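Local coordinates for protein 2-nitrobenzoate nitroreductase (PDB 4Z85) that reduces the nitro group of 2-nitrobenzoate, probably by way of a bound FMN, as a flavoredoxin-family nitroreductase, at residues A[85-96]-A[132-143]. Residues are numbered along the deposited sequence; the frame is centred on the assembly and turned at random.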
loop_
_atom_site.group_PDB
_atom_site.type_symbol
_atom_site.label_atom_id
_atom_site.label_comp_id
_atom_site.label_asym_id
_atom_site.label_seq_id
_atom_site.Cartn_x
_atom_site.Cartn_y
_atom_site.Cartn_z
ATOM N N GLU A 85 -1.545 3.678 22.988
ATOM C CA GLU A 85 -0.270 3.441 22.303
ATOM C C GLU A 85 -0.165 1.992 21.832
ATOM O O GLU A 85 0.934 1.457 21.647
ATOM C CB GLU A 85 0.903 3.815 23.215
ATOM C CG GLU A 85 0.784 5.250 23.704
ATOM C CD GLU A 85 1.930 5.678 24.596
ATOM O OE1 GLU A 85 3.026 5.078 24.499
ATOM O OE2 GLU A 85 1.726 6.621 25.391
ATOM N N GLN A 86 -1.327 1.375 21.631
ATOM C CA GLN A 86 -1.422 -0.003 21.180
ATOM C C GLN A 86 -2.590 -0.155 20.233
ATOM O O GLN A 86 -3.585 0.561 20.364
ATOM C CB GLN A 86 -1.628 -0.973 22.344
ATOM C CG GLN A 86 -0.706 -0.839 23.514
ATOM C CD GLN A 86 -0.998 -1.895 24.558
ATOM O OE1 GLN A 86 -2.091 -2.463 24.591
ATOM N NE2 GLN A 86 -0.024 -2.173 25.404
ATOM N N PHE A 87 -2.475 -1.103 19.305
ATOM C CA PHE A 87 -3.607 -1.464 18.443
ATOM C C PHE A 87 -3.288 -2.711 17.646
ATOM O O PHE A 87 -2.134 -3.173 17.623
ATOM C CB PHE A 87 -3.999 -0.313 17.501
ATOM C CG PHE A 87 -2.893 0.154 16.587
ATOM C CD1 PHE A 87 -1.910 1.018 17.048
ATOM C CD2 PHE A 87 -2.866 -0.234 15.251
ATOM C CE1 PHE A 87 -0.903 1.469 16.208
ATOM C CE2 PHE A 87 -1.867 0.217 14.403
ATOM C CZ PHE A 87 -0.880 1.066 14.879
ATOM N N VAL A 88 -4.315 -3.275 17.011
ATOM C CA VAL A 88 -4.103 -4.458 16.185
ATOM C C VAL A 88 -4.448 -4.154 14.746
ATOM O O VAL A 88 -5.495 -3.570 14.468
ATOM C CB VAL A 88 -4.943 -5.662 16.643
ATOM C CG1 VAL A 88 -4.889 -6.805 15.604
ATOM C CG2 VAL A 88 -4.466 -6.158 18.009
ATOM N N VAL A 89 -3.554 -4.544 13.845
ATOM C CA VAL A 89 -3.898 -4.558 12.426
ATOM C C VAL A 89 -4.364 -5.962 12.038
ATOM O O VAL A 89 -3.599 -6.909 12.042
ATOM C CB VAL A 89 -2.705 -4.131 11.541
ATOM C CG1 VAL A 89 -3.060 -4.294 10.058
ATOM C CG2 VAL A 89 -2.317 -2.688 11.838
ATOM N N ASN A 90 -5.639 -6.089 11.707
ATOM C CA ASN A 90 -6.191 -7.352 11.251
ATOM C C ASN A 90 -6.193 -7.354 9.747
ATOM O O ASN A 90 -6.708 -6.414 9.142
ATOM C CB ASN A 90 -7.624 -7.561 11.748
ATOM C CG ASN A 90 -7.733 -7.515 13.253
ATOM O OD1 ASN A 90 -7.534 -8.532 13.921
ATOM N ND2 ASN A 90 -8.042 -6.342 13.793
ATOM N N MET A 91 -5.612 -8.390 9.169
ATOM C CA MET A 91 -5.575 -8.536 7.716
ATOM C C MET A 91 -6.908 -9.113 7.261
ATOM O O MET A 91 -7.651 -9.696 8.060
ATOM C CB MET A 91 -4.409 -9.422 7.277
ATOM C CG MET A 91 -3.047 -8.917 7.749
ATOM S SD MET A 91 -2.785 -7.173 7.329
ATOM C CE MET A 91 -1.162 -6.942 8.020
ATOM N N VAL A 92 -7.212 -8.948 5.979
ATOM C CA VAL A 92 -8.572 -9.153 5.500
ATOM C C VAL A 92 -8.619 -10.180 4.382
ATOM O O VAL A 92 -8.036 -9.963 3.326
ATOM C CB VAL A 92 -9.194 -7.829 4.985
ATOM C CG1 VAL A 92 -10.613 -8.077 4.446
ATOM C CG2 VAL A 92 -9.183 -6.751 6.080
ATOM N N ASP A 93 -9.301 -11.301 4.620
ATOM C CA ASP A 93 -9.590 -12.242 3.545
ATOM C C ASP A 93 -11.094 -12.523 3.489
ATOM O O ASP A 93 -11.881 -11.822 4.111
ATOM C CB ASP A 93 -8.778 -13.532 3.698
ATOM C CG ASP A 93 -9.198 -14.388 4.894
ATOM O OD1 ASP A 93 -10.040 -13.967 5.706
ATOM O OD2 ASP A 93 -8.649 -15.505 5.010
ATOM N N GLU A 94 -11.479 -13.526 2.708
ATOM C CA GLU A 94 -12.886 -13.805 2.456
ATOM C C GLU A 94 -13.719 -13.923 3.735
ATOM O O GLU A 94 -14.856 -13.433 3.797
ATOM C CB GLU A 94 -13.002 -15.094 1.638
ATOM C CG GLU A 94 -14.381 -15.343 1.098
ATOM C CD GLU A 94 -14.515 -16.715 0.466
ATOM O OE1 GLU A 94 -13.522 -17.198 -0.117
ATOM O OE2 GLU A 94 -15.613 -17.313 0.562
ATOM N N ARG A 95 -13.141 -14.552 4.753
ATOM C CA ARG A 95 -13.868 -14.853 5.989
ATOM C C ARG A 95 -14.370 -13.608 6.723
ATOM O O ARG A 95 -15.384 -13.660 7.431
ATOM C CB ARG A 95 -12.984 -15.678 6.924
ATOM C CG ARG A 95 -13.680 -16.169 8.186
ATOM C CD ARG A 95 -12.789 -17.114 8.975
ATOM N NE ARG A 95 -12.594 -18.386 8.284
ATOM C CZ ARG A 95 -11.472 -18.739 7.667
ATOM N NH1 ARG A 95 -10.436 -17.915 7.657
ATOM N NH2 ARG A 95 -11.384 -19.914 7.060
ATOM N N ILE A 96 -13.669 -12.488 6.574
ATOM C CA ILE A 96 -14.093 -11.279 7.263
ATOM C C ILE A 96 -14.361 -10.086 6.355
ATOM O O ILE A 96 -14.615 -9.002 6.848
ATOM C CB ILE A 96 -13.068 -10.854 8.329
ATOM C CG1 ILE A 96 -11.727 -10.472 7.690
ATOM C CG2 ILE A 96 -12.869 -11.971 9.348
ATOM C CD1 ILE A 96 -10.787 -9.766 8.673
ATOM N N ILE A 132 -9.442 -9.590 15.902
ATOM C CA ILE A 132 -10.699 -10.163 15.436
ATOM C C ILE A 132 -10.551 -11.672 15.361
ATOM O O ILE A 132 -9.566 -12.175 14.824
ATOM C CB ILE A 132 -11.085 -9.572 14.070
ATOM C CG1 ILE A 132 -11.573 -8.131 14.264
ATOM C CG2 ILE A 132 -12.138 -10.437 13.373
ATOM C CD1 ILE A 132 -11.660 -7.341 12.987
ATOM N N THR A 133 -11.511 -12.403 15.931
ATOM C CA THR A 133 -11.366 -13.850 16.046
ATOM C C THR A 133 -11.173 -14.505 14.678
ATOM O O THR A 133 -10.331 -15.384 14.520
ATOM C CB THR A 133 -12.586 -14.483 16.774
ATOM O OG1 THR A 133 -12.712 -13.904 18.075
ATOM C CG2 THR A 133 -12.402 -15.981 16.933
ATOM N N ASP A 134 -11.913 -14.042 13.675
ATOM C CA ASP A 134 -11.868 -14.688 12.368
ATOM C C ASP A 134 -10.733 -14.191 11.441
ATOM O O ASP A 134 -10.660 -14.612 10.285
ATOM C CB ASP A 134 -13.208 -14.507 11.646
ATOM C CG ASP A 134 -14.283 -15.465 12.126
ATOM O OD1 ASP A 134 -13.959 -16.426 12.856
ATOM O OD2 ASP A 134 -15.456 -15.252 11.752
ATOM N N ALA A 135 -9.856 -13.311 11.928
ATOM C CA ALA A 135 -8.811 -12.738 11.064
ATOM C C ALA A 135 -7.791 -13.784 10.640
ATOM O O ALA A 135 -7.380 -14.612 11.445
ATOM C CB ALA A 135 -8.104 -11.576 11.762
ATOM N N PRO A 136 -7.367 -13.745 9.363
ATOM C CA PRO A 136 -6.371 -14.708 8.875
ATOM C C PRO A 136 -5.004 -14.492 9.513
ATOM O O PRO A 136 -4.302 -15.438 9.865
ATOM C CB PRO A 136 -6.325 -14.440 7.368
ATOM C CG PRO A 136 -6.832 -13.018 7.213
ATOM C CD PRO A 136 -7.840 -12.836 8.302
ATOM N N ILE A 137 -4.636 -13.222 9.630
ATOM C CA ILE A 137 -3.356 -12.793 10.175
ATOM C C ILE A 137 -3.631 -11.504 10.917
ATOM O O ILE A 137 -4.478 -10.721 10.496
ATOM C CB ILE A 137 -2.283 -12.560 9.074
ATOM C CG1 ILE A 137 -2.052 -13.823 8.227
ATOM C CG2 ILE A 137 -0.971 -12.103 9.688
ATOM C CD1 ILE A 137 -1.060 -13.620 7.093
ATOM N N ALA A 138 -2.935 -11.280 12.031
ATOM C CA ALA A 138 -3.050 -10.019 12.752
ATOM C C ALA A 138 -1.691 -9.563 13.244
ATOM O O ALA A 138 -0.859 -10.366 13.631
ATOM C CB ALA A 138 -4.027 -10.151 13.921
ATOM N N TRP A 139 -1.442 -8.265 13.184
ATOM C CA TRP A 139 -0.245 -7.673 13.756
ATOM C C TRP A 139 -0.607 -7.053 15.101
ATOM O O TRP A 139 -1.511 -6.221 15.187
ATOM C CB TRP A 139 0.337 -6.585 12.844
ATOM C CG TRP A 139 0.889 -7.022 11.530
ATOM C CD1 TRP A 139 1.111 -8.302 11.097
ATOM C CD2 TRP A 139 1.307 -6.159 10.466
ATOM N NE1 TRP A 139 1.650 -8.282 9.830
ATOM C CE2 TRP A 139 1.785 -6.978 9.426
ATOM C CE3 TRP A 139 1.318 -4.764 10.294
ATOM C CZ2 TRP A 139 2.258 -6.452 8.221
ATOM C CZ3 TRP A 139 1.788 -4.248 9.108
ATOM C CH2 TRP A 139 2.254 -5.085 8.084
ATOM N N GLU A 140 0.085 -7.479 16.154
ATOM C CA GLU A 140 0.029 -6.813 17.444
ATOM C C GLU A 140 1.037 -5.669 17.415
ATOM O O GLU A 140 2.255 -5.899 17.242
ATOM C CB GLU A 140 0.334 -7.805 18.583
ATOM C CG GLU A 140 -0.607 -9.021 18.576
ATOM C CD GLU A 140 -0.383 -9.967 19.751
ATOM O OE1 GLU A 140 0.565 -9.737 20.532
ATOM O OE2 GLU A 140 -1.162 -10.941 19.882
ATOM N N CYS A 141 0.506 -4.450 17.569
ATOM C CA CYS A 141 1.268 -3.231 17.325
ATOM C C CYS A 141 1.300 -2.256 18.480
ATOM O O CYS A 141 0.338 -2.125 19.253
ATOM C CB CYS A 141 0.705 -2.489 16.116
ATOM S SG CYS A 141 0.517 -3.502 14.644
ATOM N N LYS A 142 2.422 -1.549 18.554
ATOM C CA LYS A 142 2.564 -0.403 19.425
ATOM C C LYS A 142 2.738 0.843 18.584
ATOM O O LYS A 142 3.256 0.791 17.466
ATOM C CB LYS A 142 3.747 -0.591 20.376
ATOM C CG LYS A 142 3.519 -1.736 21.353
ATOM C CD LYS A 142 4.725 -1.935 22.271
ATOM C CE LYS A 142 4.394 -2.834 23.459
ATOM N NZ LYS A 142 5.589 -3.021 24.355
ATOM N N LEU A 143 2.291 1.964 19.124
ATOM C CA LEU A 143 2.444 3.234 18.446
ATOM C C LEU A 143 3.902 3.633 18.398
ATOM O O LEU A 143 4.570 3.684 19.426
ATOM C CB LEU A 143 1.628 4.326 19.148
ATOM C CG LEU A 143 1.726 5.701 18.487
ATOM C CD1 LEU A 143 1.102 5.653 17.076
ATOM C CD2 LEU A 143 1.082 6.789 19.333
#
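Val-89 O accepts the backbone N-H of Trp-139 at 2.8 Å, 165° at the hydrogen, and also takes a CA-H...O contact from Ala-138 CA. This hydrogen-bonded pair belongs to strands 86-90 and 137-143, which run antiparallel; their axes approach to 4.6 Å at 160°. Two residues on, Met-91 N donates to Ile-137 O. Bent at chi2 (-51°), the Met-91 chain lays CE over the indole face, 3.3 Å from Trp-139 CE2, a CH-pi contact. The indole NE1 is bound by Ser-21 OG of the second subunit, which helps set the ring's orientation. On the same sheet face, Cys-141 CB sits over the Phe-87 ring, 4.1 Å from Phe-87 CZ, while SG lies obliquely. Asn-90 OD1 accepts Ile-132 N at 2.9 Å, the donor standing above the amide plane; ND2 of this buried amide donates to Leu-29 O and Thr-31 OG1, so bonds at both ends fix its flip. Beyond the strands, Pro-136 CD packs 3.2 Å from Met-91 O, and Ile-96 CG2 packs 3.4 Å from Asp-134 CB, whose carboxylate salt-bridges Arg-99. Asn-90 thus joins strands 86-90 and 28-33 of the flavin-reductase-like barrel to Ile-132, and Trp-139 makes a polar contact with the second subunit.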